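Local coordinates for protein MtN3/saliva family (Thermodesulfovibrio yellowstonii, PDB 4RNG) that is a bacterial homologue of the SWEET transporters, a small membrane protein that probably carries sugar across the membrane as a dimer, at residues 30-41 and 80-88. Sequence-based numbering, arbitrary orientation.
Sequences IYKTKSARDVSL and IIFMKIRYG. With SO4 (sulfate ion), chain K.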
loop_
_atom_site.group_PDB
_atom_site.type_symbol
_atom_site.label_atom_id
_atom_site.label_comp_id
_atom_site.label_asym_id
_atom_site.label_seq_id
_atom_site.Cartn_x
_atom_site.Cartn_y
_atom_site.Cartn_z
ATOM N N ILE C 30 -12.175 -11.027 -1.857
ATOM C CA ILE C 30 -13.336 -10.384 -2.442
ATOM C C ILE C 30 -13.940 -11.290 -3.505
ATOM O O ILE C 30 -15.151 -11.478 -3.551
ATOM C CB ILE C 30 -12.968 -9.016 -3.045
ATOM C CG1 ILE C 30 -12.574 -8.053 -1.922
ATOM C CG2 ILE C 30 -14.134 -8.449 -3.824
ATOM C CD1 ILE C 30 -12.040 -6.729 -2.411
ATOM N N TYR C 31 -13.076 -11.894 -4.316
ATOM C CA TYR C 31 -13.497 -12.794 -5.387
ATOM C C TYR C 31 -14.170 -14.061 -4.890
ATOM O O TYR C 31 -15.173 -14.515 -5.450
ATOM C CB TYR C 31 -12.308 -13.213 -6.231
ATOM C CG TYR C 31 -12.698 -14.204 -7.285
ATOM C CD1 TYR C 31 -13.494 -13.831 -8.353
ATOM C CD2 TYR C 31 -12.323 -15.534 -7.176
ATOM C CE1 TYR C 31 -13.863 -14.745 -9.312
ATOM C CE2 TYR C 31 -12.690 -16.460 -8.128
ATOM C CZ TYR C 31 -13.463 -16.060 -9.195
ATOM O OH TYR C 31 -13.842 -16.976 -10.154
ATOM N N LYS C 32 -13.606 -14.638 -3.842
ATOM C CA LYS C 32 -14.104 -15.900 -3.348
ATOM C C LYS C 32 -15.452 -15.685 -2.672
ATOM O O LYS C 32 -16.360 -16.496 -2.837
ATOM C CB LYS C 32 -13.091 -16.525 -2.395
ATOM C CG LYS C 32 -13.604 -17.713 -1.592
ATOM C CD LYS C 32 -12.487 -18.269 -0.712
ATOM C CE LYS C 32 -12.972 -19.390 0.187
ATOM N NZ LYS C 32 -11.864 -19.913 1.045
ATOM N N THR C 33 -15.599 -14.572 -1.960
ATOM C CA THR C 33 -16.840 -14.307 -1.229
ATOM C C THR C 33 -17.804 -13.403 -1.989
ATOM O O THR C 33 -18.957 -13.258 -1.590
ATOM C CB THR C 33 -16.573 -13.659 0.128
ATOM O OG1 THR C 33 -16.057 -12.333 -0.064
ATOM C CG2 THR C 33 -15.585 -14.495 0.928
ATOM N N LYS C 34 -17.336 -12.790 -3.073
ATOM C CA LYS C 34 -18.182 -11.908 -3.881
ATOM C C LYS C 34 -18.766 -10.742 -3.065
ATOM O O LYS C 34 -19.859 -10.253 -3.349
ATOM C CB LYS C 34 -19.330 -12.723 -4.515
ATOM C CG LYS C 34 -18.885 -14.003 -5.231
ATOM C CD LYS C 34 -18.294 -13.657 -6.584
ATOM C CE LYS C 34 -17.739 -14.876 -7.298
ATOM N NZ LYS C 34 -16.939 -14.439 -8.477
ATOM N N SER C 35 -18.047 -10.306 -2.039
ATOM C CA SER C 35 -18.512 -9.195 -1.221
ATOM C C SER C 35 -17.339 -8.323 -0.787
ATOM O O SER C 35 -16.265 -8.832 -0.492
ATOM C CB SER C 35 -19.274 -9.698 0.003
ATOM O OG SER C 35 -18.380 -10.238 0.951
ATOM N N ALA C 36 -17.533 -7.011 -0.768
ATOM C CA ALA C 36 -16.459 -6.117 -0.363
ATOM C C ALA C 36 -17.036 -4.933 0.405
ATOM O O ALA C 36 -16.460 -3.851 0.436
ATOM C CB ALA C 36 -15.638 -5.647 -1.585
ATOM N N ARG C 37 -18.164 -5.160 1.054
ATOM C CA ARG C 37 -18.849 -4.092 1.764
ATOM C C ARG C 37 -17.917 -3.381 2.724
ATOM O O ARG C 37 -17.891 -2.158 2.750
ATOM C CB ARG C 37 -20.071 -4.649 2.514
ATOM C CG ARG C 37 -20.506 -3.820 3.729
ATOM C CD ARG C 37 -22.026 -3.656 3.935
ATOM N NE ARG C 37 -22.687 -2.801 2.943
ATOM C CZ ARG C 37 -24.006 -2.615 2.872
ATOM N NH1 ARG C 37 -24.821 -3.234 3.723
ATOM N NH2 ARG C 37 -24.515 -1.805 1.951
ATOM N N ASP C 38 -17.137 -4.148 3.484
ATOM C CA ASP C 38 -16.301 -3.593 4.549
ATOM C C ASP C 38 -14.986 -2.998 4.041
ATOM O O ASP C 38 -14.325 -2.257 4.757
ATOM C CB ASP C 38 -16.001 -4.658 5.603
ATOM C CG ASP C 38 -17.261 -5.259 6.195
ATOM O OD1 ASP C 38 -18.186 -4.486 6.516
ATOM O OD2 ASP C 38 -17.334 -6.502 6.328
ATOM N N VAL C 39 -14.619 -3.322 2.809
ATOM C CA VAL C 39 -13.388 -2.825 2.199
ATOM C C VAL C 39 -13.520 -1.345 1.843
ATOM O O VAL C 39 -14.565 -0.926 1.348
ATOM C CB VAL C 39 -13.052 -3.613 0.928
ATOM C CG1 VAL C 39 -11.766 -3.118 0.350
ATOM C CG2 VAL C 39 -12.944 -5.097 1.234
ATOM N N SER C 40 -12.485 -0.548 2.081
ATOM C CA SER C 40 -12.614 0.885 1.827
ATOM C C SER C 40 -12.234 1.269 0.416
ATOM O O SER C 40 -11.093 1.110 0.009
ATOM C CB SER C 40 -11.755 1.693 2.799
ATOM O OG SER C 40 -11.707 3.051 2.394
ATOM N N LEU C 41 -13.189 1.817 -0.320
ATOM C CA LEU C 41 -12.932 2.223 -1.690
ATOM C C LEU C 41 -12.026 3.449 -1.718
ATOM O O LEU C 41 -11.140 3.561 -2.569
ATOM C CB LEU C 41 -14.248 2.507 -2.421
ATOM C CG LEU C 41 -14.168 2.851 -3.912
ATOM C CD1 LEU C 41 -13.565 1.709 -4.711
ATOM C CD2 LEU C 41 -15.538 3.244 -4.466
ATOM N N ILE C 80 -8.988 -4.800 -7.567
ATOM C CA ILE C 80 -9.728 -4.639 -6.335
ATOM C C ILE C 80 -10.798 -3.580 -6.492
ATOM O O ILE C 80 -11.933 -3.792 -6.066
ATOM C CB ILE C 80 -8.787 -4.293 -5.165
ATOM C CG1 ILE C 80 -7.946 -5.528 -4.826
ATOM C CG2 ILE C 80 -9.571 -3.858 -3.953
ATOM C CD1 ILE C 80 -6.752 -5.239 -3.944
ATOM N N ILE C 81 -10.448 -2.454 -7.111
ATOM C CA ILE C 81 -11.428 -1.393 -7.360
ATOM C C ILE C 81 -12.587 -1.917 -8.228
ATOM O O ILE C 81 -13.761 -1.663 -7.949
ATOM C CB ILE C 81 -10.774 -0.169 -8.043
ATOM C CG1 ILE C 81 -9.768 0.484 -7.095
ATOM C CG2 ILE C 81 -11.828 0.843 -8.479
ATOM C CD1 ILE C 81 -9.021 1.667 -7.701
ATOM N N PHE C 82 -12.238 -2.668 -9.267
ATOM C CA PHE C 82 -13.209 -3.253 -10.188
ATOM C C PHE C 82 -14.182 -4.226 -9.474
ATOM O O PHE C 82 -15.379 -4.238 -9.770
ATOM C CB PHE C 82 -12.468 -3.930 -11.338
ATOM C CG PHE C 82 -13.359 -4.559 -12.349
ATOM C CD1 PHE C 82 -13.832 -5.850 -12.183
ATOM C CD2 PHE C 82 -13.712 -3.863 -13.484
ATOM C CE1 PHE C 82 -14.648 -6.432 -13.128
ATOM C CE2 PHE C 82 -14.534 -4.437 -14.427
ATOM C CZ PHE C 82 -15.006 -5.726 -14.242
ATOM N N MET C 83 -13.667 -5.055 -8.566
ATOM C CA MET C 83 -14.512 -5.975 -7.809
ATOM C C MET C 83 -15.332 -5.298 -6.704
ATOM O O MET C 83 -16.439 -5.750 -6.369
ATOM C CB MET C 83 -13.680 -7.106 -7.209
ATOM C CG MET C 83 -13.402 -8.248 -8.168
ATOM S SD MET C 83 -12.515 -9.593 -7.369
ATOM C CE MET C 83 -10.965 -8.770 -6.958
ATOM N N LYS C 84 -14.787 -4.231 -6.128
ATOM C CA LYS C 84 -15.554 -3.411 -5.202
ATOM C C LYS C 84 -16.793 -2.845 -5.918
ATOM O O LYS C 84 -17.905 -2.910 -5.390
ATOM C CB LYS C 84 -14.689 -2.295 -4.628
ATOM C CG LYS C 84 -15.429 -1.304 -3.739
ATOM C CD LYS C 84 -15.802 -1.887 -2.381
ATOM C CE LYS C 84 -16.335 -0.790 -1.457
ATOM N NZ LYS C 84 -17.260 -1.313 -0.432
ATOM N N ILE C 85 -16.607 -2.333 -7.136
ATOM C CA ILE C 85 -17.733 -1.820 -7.922
ATOM C C ILE C 85 -18.660 -2.927 -8.432
ATOM O O ILE C 85 -19.880 -2.781 -8.385
ATOM C CB ILE C 85 -17.243 -0.999 -9.133
ATOM C CG1 ILE C 85 -16.407 0.190 -8.663
ATOM C CG2 ILE C 85 -18.418 -0.469 -9.941
ATOM C CD1 ILE C 85 -15.701 0.903 -9.771
ATOM N N ARG C 86 -18.089 -4.047 -8.872
ATOM C CA ARG C 86 -18.880 -5.182 -9.362
ATOM C C ARG C 86 -19.756 -5.842 -8.313
ATOM O O ARG C 86 -20.893 -6.186 -8.607
ATOM C CB ARG C 86 -17.975 -6.247 -9.979
ATOM C CG ARG C 86 -18.683 -7.572 -10.256
ATOM C CD ARG C 86 -17.828 -8.524 -11.089
ATOM N NE ARG C 86 -18.440 -9.848 -11.195
ATOM C CZ ARG C 86 -19.334 -10.217 -12.107
ATOM N NH1 ARG C 86 -19.753 -9.352 -13.014
ATOM N NH2 ARG C 86 -19.812 -11.458 -12.101
ATOM N N TYR C 87 -19.252 -5.996 -7.091
ATOM C CA TYR C 87 -20.003 -6.704 -6.058
ATOM C C TYR C 87 -20.784 -5.779 -5.157
ATOM O O TYR C 87 -21.539 -6.231 -4.302
ATOM C CB TYR C 87 -19.062 -7.582 -5.231
ATOM C CG TYR C 87 -18.384 -8.651 -6.060
ATOM C CD1 TYR C 87 -19.115 -9.406 -6.974
ATOM C CD2 TYR C 87 -17.015 -8.873 -5.974
ATOM C CE1 TYR C 87 -18.512 -10.380 -7.748
ATOM C CE2 TYR C 87 -16.393 -9.843 -6.761
ATOM C CZ TYR C 87 -17.150 -10.592 -7.642
ATOM O OH TYR C 87 -16.549 -11.560 -8.414
ATOM N N GLY C 88 -20.635 -4.483 -5.372
ATOM C CA GLY C 88 -21.473 -3.520 -4.694
ATOM C C GLY C 88 -22.913 -3.661 -5.149
ATOM O O GLY C 88 -23.841 -3.388 -4.387
HETATM S S SO4 K . -15.765 3.820 1.147
HETATM O O1 SO4 K . -15.518 2.430 0.766
HETATM O O2 SO4 K . -17.152 3.936 1.602
HETATM O O3 SO4 K . -15.562 4.690 -0.005
HETATM O O4 SO4 K . -14.820 4.218 2.195
#
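The Tyr87 ring lies flat against Lys34, whose CA sits 3.8 Å from the ring centroid and 7° off the ring normal, a CH-pi contact. CG of Arg86 lies over the opposite face, toward the rim. Ile30 CG2 meets the ring edge at Tyr87 CD2, 3.6 Å away. The Lys34 chain bends at CB-CG (chi2 -77°) and runs along the ring to its hydroxyl. There Lys34 NZ donates a hydrogen bond to Tyr87 OH at 2.9 Å. Lys34 also has positive phi, where helix 23-33 gives way to the loop. At the edge of the Tyr31 ring, near its plane, lies Met83 SD, which touches Tyr31 CB.

Lys84 grips the loop. Its NZ donates to Ala36 O at 2.8 Å, 41° out of the carbonyl plane, and weakly to Val39 O. Val39 N reaches Ala36 O from the opposite face, closing the type I turn 36-39. The aliphatic part of Lys84 packs on Ala36 CB and Leu41 CD1. Leu41 N binds a sulfate ion that was probably picked up from the crystallisation solution and that Lys29 of the second subunit also holds.

The contact joins the C-terminal end of helix 64-87 to helix 23-33 and the loop leading into helix 41-60, within the three-helix fold of SemiSWEETs. Ser35 OG hydrogen-bonds to Asp38 OD1 of the second subunit, and Asp38 OD1 to Ser35 OG of that subunit. Ile80 packs on Leu23 and Ala27 of helix 23-33 and on Phe44 of helix 41-60.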